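Local coordinates for 6-carboxyhexanoate--CoA ligase (Aquifex aeolicus, PDB 5TV5), which belongs to the BioW family of CoA ligases and folds as one chain of mixed helices and beta-sheets, at residues A[4-9]-A[48-53]; A[82-87]-A[175-180]. All coordinates share one frame; numbering follows the deposited sequence.

Contact 1 (A[4-9]-A[48-53]); sequences FSVRMR and VKVEKV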
loop_
_atom_site.group_PDB
_atom_site.type_symbol
_atom_site.label_atom_id
_atom_site.label_comp_id
_atom_site.label_asym_id
_atom_site.label_seq_id
_atom_site.Cartn_x
_atom_site.Cartn_y
_atom_site.Cartn_z
ATOM N N PHE A 4 -12.373 -17.554 1.671
ATOM C CA PHE A 4 -13.091 -16.744 0.694
ATOM C C PHE A 4 -12.493 -15.351 0.682
ATOM O O PHE A 4 -12.253 -14.762 1.743
ATOM C CB PHE A 4 -14.587 -16.656 1.002
ATOM C CG PHE A 4 -15.303 -17.961 0.873
ATOM C CD1 PHE A 4 -15.203 -18.929 1.877
ATOM C CD2 PHE A 4 -16.063 -18.238 -0.255
ATOM C CE1 PHE A 4 -15.851 -20.147 1.760
ATOM C CE2 PHE A 4 -16.718 -19.456 -0.384
ATOM C CZ PHE A 4 -16.611 -20.416 0.625
ATOM N N SER A 5 -12.242 -14.836 -0.513
ATOM C CA SER A 5 -11.818 -13.460 -0.686
ATOM C C SER A 5 -13.062 -12.598 -0.826
ATOM O O SER A 5 -13.881 -12.823 -1.726
ATOM C CB SER A 5 -10.918 -13.330 -1.909
ATOM O OG SER A 5 -11.225 -12.163 -2.651
ATOM N N VAL A 6 -13.229 -11.639 0.080
ATOM C CA VAL A 6 -14.319 -10.680 -0.003
ATOM C C VAL A 6 -13.703 -9.338 -0.343
ATOM O O VAL A 6 -12.951 -8.767 0.456
ATOM C CB VAL A 6 -15.127 -10.598 1.295
ATOM C CG1 VAL A 6 -16.379 -9.713 1.073
ATOM C CG2 VAL A 6 -15.485 -11.989 1.768
ATOM N N ARG A 7 -14.035 -8.831 -1.519
ATOM C CA ARG A 7 -13.549 -7.550 -1.987
ATOM C C ARG A 7 -14.741 -6.631 -2.193
ATOM O O ARG A 7 -15.766 -7.048 -2.743
ATOM C CB ARG A 7 -12.762 -7.704 -3.309
ATOM C CG ARG A 7 -11.451 -8.436 -3.173
ATOM C CD ARG A 7 -10.987 -8.972 -4.498
ATOM N NE ARG A 7 -10.754 -7.929 -5.502
ATOM C CZ ARG A 7 -10.729 -8.145 -6.822
ATOM N NH1 ARG A 7 -10.941 -9.364 -7.316
ATOM N NH2 ARG A 7 -10.504 -7.134 -7.655
ATOM N N MET A 8 -14.617 -5.377 -1.755
ATOM C CA MET A 8 -15.663 -4.417 -2.056
ATOM C C MET A 8 -15.041 -3.095 -2.462
ATOM O O MET A 8 -13.964 -2.723 -1.995
ATOM C CB MET A 8 -16.640 -4.232 -0.875
ATOM C CG MET A 8 -16.335 -3.084 0.047
ATOM S SD MET A 8 -16.946 -1.459 -0.432
ATOM C CE MET A 8 -16.239 -0.554 0.957
ATOM N N ARG A 9 -15.746 -2.406 -3.361
ATOM C CA ARG A 9 -15.412 -1.082 -3.862
ATOM C C ARG A 9 -16.701 -0.283 -3.862
ATOM O O ARG A 9 -17.790 -0.855 -3.961
ATOM C CB ARG A 9 -14.796 -1.123 -5.285
ATOM C CG ARG A 9 -15.690 -1.754 -6.356
ATOM C CD ARG A 9 -14.983 -1.922 -7.739
ATOM N NE ARG A 9 -15.815 -2.708 -8.659
ATOM C CZ ARG A 9 -16.677 -2.172 -9.514
ATOM N NH1 ARG A 9 -16.804 -0.847 -9.593
ATOM N NH2 ARG A 9 -17.412 -2.954 -10.285
ATOM N N VAL A 48 -19.534 -5.874 -4.270
ATOM C CA VAL A 48 -18.925 -6.789 -3.313
ATOM C C VAL A 48 -18.762 -8.124 -4.020
ATOM O O VAL A 48 -19.753 -8.788 -4.345
ATOM C CB VAL A 48 -19.758 -6.926 -2.033
ATOM C CG1 VAL A 48 -19.169 -7.964 -1.137
ATOM C CG2 VAL A 48 -19.844 -5.577 -1.318
ATOM N N LYS A 49 -17.524 -8.499 -4.299
ATOM C CA LYS A 49 -17.218 -9.752 -4.960
ATOM C C LYS A 49 -16.690 -10.745 -3.930
ATOM O O LYS A 49 -15.672 -10.486 -3.281
ATOM C CB LYS A 49 -16.206 -9.505 -6.073
ATOM C CG LYS A 49 -16.017 -10.628 -7.052
ATOM C CD LYS A 49 -14.932 -10.246 -8.068
ATOM C CE LYS A 49 -15.384 -9.108 -9.001
ATOM N NZ LYS A 49 -14.269 -8.565 -9.855
ATOM N N VAL A 50 -17.384 -11.869 -3.778
ATOM C CA VAL A 50 -16.960 -12.966 -2.916
ATOM C C VAL A 50 -16.397 -14.101 -3.767
ATOM O O VAL A 50 -17.037 -14.553 -4.726
ATOM C CB VAL A 50 -18.120 -13.470 -2.050
ATOM C CG1 VAL A 50 -17.672 -14.680 -1.206
ATOM C CG2 VAL A 50 -18.608 -12.331 -1.183
ATOM N N GLU A 51 -15.221 -14.594 -3.389
ATOM C CA GLU A 51 -14.510 -15.551 -4.218
ATOM C C GLU A 51 -13.906 -16.652 -3.369
ATOM O O GLU A 51 -13.218 -16.372 -2.388
ATOM C CB GLU A 51 -13.418 -14.854 -5.032
ATOM C CG GLU A 51 -13.870 -14.482 -6.450
ATOM C CD GLU A 51 -12.743 -13.897 -7.292
ATOM O OE1 GLU A 51 -12.197 -12.828 -6.897
ATOM O OE2 GLU A 51 -12.410 -14.514 -8.338
ATOM N N LYS A 52 -14.143 -17.897 -3.768
ATOM C CA LYS A 52 -13.493 -19.038 -3.138
ATOM C C LYS A 52 -12.019 -19.075 -3.529
ATOM O O LYS A 52 -11.679 -19.070 -4.712
ATOM C CB LYS A 52 -14.199 -20.328 -3.544
ATOM C CG LYS A 52 -13.893 -21.544 -2.684
ATOM C CD LYS A 52 -14.925 -22.620 -2.966
ATOM C CE LYS A 52 -15.225 -23.462 -1.733
ATOM N NZ LYS A 52 -16.629 -23.974 -1.792
ATOM N N VAL A 53 -11.152 -19.096 -2.522
ATOM C CA VAL A 53 -9.709 -19.111 -2.717
ATOM C C VAL A 53 -9.286 -20.489 -3.218
ATOM O O VAL A 53 -9.709 -21.517 -2.677
ATOM C CB VAL A 53 -9.016 -18.725 -1.394
ATOM C CG1 VAL A 53 -7.522 -19.037 -1.386
ATOM C CG2 VAL A 53 -9.265 -17.243 -1.072
HETATM O O HOH W 1 -13.152 -11.445 -4.203
#

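Contact 2 (A[82-87]-A[175-180]); sequences KKLTQE and VVAELC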
loop_
_atom_site.group_PDB
_atom_site.type_symbol
_atom_site.label_atom_id
_atom_site.label_comp_id
_atom_site.label_asym_id
_atom_site.label_seq_id
_atom_site.Cartn_x
_atom_site.Cartn_y
_atom_site.Cartn_z
ATOM N N LYS A 82 17.112 9.035 1.895
ATOM C CA LYS A 82 18.252 8.392 2.547
ATOM C C LYS A 82 17.981 6.916 2.843
ATOM O O LYS A 82 18.872 6.066 2.686
ATOM C CB LYS A 82 18.608 9.140 3.835
ATOM C CG LYS A 82 19.617 8.403 4.677
ATOM C CD LYS A 82 19.824 9.063 6.010
ATOM C CE LYS A 82 20.861 8.283 6.810
ATOM N NZ LYS A 82 21.203 8.908 8.104
ATOM N N LYS A 83 16.757 6.593 3.271
ATOM C CA LYS A 83 16.434 5.229 3.679
ATOM C C LYS A 83 16.287 4.307 2.474
ATOM O O LYS A 83 16.749 3.158 2.503
ATOM C CB LYS A 83 15.157 5.234 4.522
ATOM C CG LYS A 83 15.294 6.010 5.822
ATOM C CD LYS A 83 16.410 5.436 6.690
ATOM C CE LYS A 83 16.058 4.055 7.207
ATOM N NZ LYS A 83 17.172 3.464 7.990
ATOM N N LEU A 84 15.651 4.799 1.408
ATOM C CA LEU A 84 15.645 4.074 0.141
ATOM C C LEU A 84 17.058 3.824 -0.367
ATOM O O LEU A 84 17.316 2.793 -0.993
ATOM C CB LEU A 84 14.833 4.852 -0.897
ATOM C CG LEU A 84 13.340 4.998 -0.624
ATOM C CD1 LEU A 84 12.716 6.106 -1.486
ATOM C CD2 LEU A 84 12.621 3.663 -0.803
ATOM N N THR A 85 17.981 4.755 -0.115
ATOM C CA THR A 85 19.373 4.551 -0.496
ATOM C C THR A 85 19.963 3.339 0.217
ATOM O O THR A 85 20.799 2.631 -0.352
ATOM C CB THR A 85 20.177 5.831 -0.210
ATOM O OG1 THR A 85 19.950 6.786 -1.250
ATOM C CG2 THR A 85 21.665 5.565 -0.103
ATOM N N GLN A 86 19.504 3.046 1.437
ATOM C CA GLN A 86 20.035 1.924 2.207
ATOM C C GLN A 86 19.485 0.584 1.758
ATOM O O GLN A 86 19.833 -0.438 2.358
ATOM C CB GLN A 86 19.748 2.120 3.696
ATOM C CG GLN A 86 20.356 3.397 4.209
ATOM C CD GLN A 86 20.047 3.673 5.661
ATOM O OE1 GLN A 86 19.262 2.973 6.300
ATOM N NE2 GLN A 86 20.683 4.695 6.198
ATOM N N GLU A 87 18.616 0.569 0.746
ATOM C CA GLU A 87 18.185 -0.672 0.125
ATOM C C GLU A 87 18.915 -0.936 -1.175
ATOM O O GLU A 87 18.813 -2.044 -1.711
ATOM C CB GLU A 87 16.674 -0.658 -0.133
ATOM C CG GLU A 87 15.813 -0.782 1.116
ATOM C CD GLU A 87 15.764 -2.194 1.650
ATOM O OE1 GLU A 87 16.087 -3.119 0.890
ATOM O OE2 GLU A 87 15.401 -2.389 2.822
ATOM N N VAL A 175 8.975 -6.849 -4.716
ATOM C CA VAL A 175 9.321 -5.430 -4.670
ATOM C C VAL A 175 10.497 -5.252 -3.725
ATOM O O VAL A 175 10.513 -5.804 -2.616
ATOM C CB VAL A 175 8.125 -4.563 -4.254
ATOM C CG1 VAL A 175 8.542 -3.115 -4.168
ATOM C CG2 VAL A 175 6.997 -4.699 -5.256
ATOM N N VAL A 176 11.513 -4.512 -4.186
ATOM C CA VAL A 176 12.721 -4.306 -3.389
ATOM C C VAL A 176 12.433 -3.356 -2.235
ATOM O O VAL A 176 12.797 -3.621 -1.079
ATOM C CB VAL A 176 13.873 -3.771 -4.270
ATOM C CG1 VAL A 176 15.166 -3.544 -3.446
ATOM C CG2 VAL A 176 14.138 -4.660 -5.481
ATOM N N ALA A 177 11.784 -2.232 -2.538
ATOM C CA ALA A 177 11.500 -1.199 -1.551
ATOM C C ALA A 177 10.311 -0.366 -2.020
ATOM O O ALA A 177 10.019 -0.286 -3.220
ATOM C CB ALA A 177 12.728 -0.319 -1.317
ATOM N N GLU A 178 9.631 0.268 -1.056
ATOM C CA GLU A 178 8.411 1.026 -1.331
ATOM C C GLU A 178 8.500 2.443 -0.767
ATOM O O GLU A 178 9.137 2.686 0.259
ATOM C CB GLU A 178 7.163 0.303 -0.754
ATOM C CG GLU A 178 5.825 1.024 -0.998
ATOM C CD GLU A 178 4.598 0.195 -0.611
ATOM O OE1 GLU A 178 4.741 -1.004 -0.277
ATOM O OE2 GLU A 178 3.482 0.762 -0.676
ATOM N N LEU A 179 7.858 3.375 -1.471
ATOM C CA LEU A 179 7.674 4.761 -1.058
ATOM C C LEU A 179 6.179 5.033 -1.069
ATOM O O LEU A 179 5.553 4.959 -2.133
ATOM C CB LEU A 179 8.377 5.730 -2.016
ATOM C CG LEU A 179 8.821 7.142 -1.609
ATOM C CD1 LEU A 179 8.558 8.147 -2.729
ATOM C CD2 LEU A 179 8.245 7.607 -0.262
ATOM N N CYS A 180 5.610 5.358 0.098
ATOM C CA CYS A 180 4.163 5.555 0.217
ATOM C C CYS A 180 3.816 6.681 1.186
ATOM O O CYS A 180 4.375 6.752 2.285
ATOM C CB CYS A 180 3.467 4.264 0.680
ATOM S SG CYS A 180 1.705 4.471 1.097
#

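Contact 1 (A[4-9]-A[48-53])
Glu51 OE1 lies at the edge of the Arg7 guanidinium, near its plane, 3.7 Å from NH1, a long salt bridge, the guanidinium and carboxylate planes turned 39° apart. Lys49 runs alongside Arg7, its CD approaching NH1 obliquely and its NZ 4.3 Å from that NH1; Glu51 probably eases the closeness of the two positive groups. The Phe4 ring lies beside the Lys52 chain, which points the same way. Phe4 CD2 comes 3.9 Å from Lys52 CA, Phe4 CZ lies 4.1 Å from Lys52 CE, and Val50 CG1 reaches the ring obliquely. Both strands belong to a three-stranded antiparallel sheet, with 4-12 in the middle and 45-52 at one border. Ser5 and Arg7 form hydrogen-bonded pairs with Glu51 and Lys49; Arg7 N to Lys49 O (2.9 Å) is nearly straight at 174°. Water 1 donates to Lys49 O and is hydrogen-bonded to Ser5 OG at 2.6 Å, lying on the polar face with Arg7. On the other face Val6 CG1, anti to the backbone N (chi1 -172°), touches both Val48 CG1 and Val50 CG2, while Met8 CB packs on Val48 CG2 at 3.5 Å. Helix 29-38 covers Val6 and Met8 through Leu36.

Contact 2 (A[82-87]-A[175-180])
Leu84, of helix 73-85, and Glu87, three residues further on, meet Ala177, Glu178 and Leu179 with no hydrogen bond between the two segments. The apolar part centres on Leu84, whose two methyls divide the work. CD2 sits 4.0 Å from Ala177 CB and 3.8 Å from the backbone Glu178 O, whereas CD1 touches Leu179 CG at 4.0 Å. The two leucine side chains cross at about a right angle. With CG anti to its carbonyl carbon (chi1 -65°), Leu84 extends its branched end to the strand. Helix 91-103 closes round the same pair, Ala94 touching Leu84 while Ala97, Val98 and Leu101 pack on Leu179.

The aliphatic part of Glu87 supplies the remaining packing: Glu87 CG lies 4.0 Å from Ala177 CB, so that this small methyl is met by both Leu84 and Glu87.

Polar bonds lie within the segments or lead beyond them. Inside segment 82-87, Lys83 NZ donates to Gln86 OE1 at 2.7 Å, and Glu87 N binds Leu84 O at 3.1 Å. The Glu87 chain bends at chi2 (-76°), and its OE2 accepts from the backbone N atoms of both Glu196 and Ile197, two N-H groups that grip one carboxylate oxygen and fix the direction of the side chain. Glu178, whose CB points away from the helix, sends OE2 to Tyr191 OH and, in a salt bridge, to Arg215 NE.

The whole is helix-on-sheet packing in a fold of mixed helices and sheets: the last turn of helix 73-85 lies against strand 177-181, an inner strand of the six-stranded mixed sheet flanked by strands 190-194 and 214-219, next to helix 91-103.

Contacts 1 and 2 lie on opposite sides of the chain's centre, their own centres 31 Å apart and their nearest atoms about 17 Å apart. They share no helix or strand: contact 1 joins two strands of the small antiparallel sheet, contact 2 a helix end to the mixed sheet. Contact 1 is partly buried, with exposed residues on its border strand, and combines backbone hydrogen bonds with a long ion pair and apolar packing. Contact 2 is buried and relies across its segments on aliphatic contacts, while its glutamates find their polar partners in other parts of the fold. In sequence, contact 1 closes before contact 2 opens.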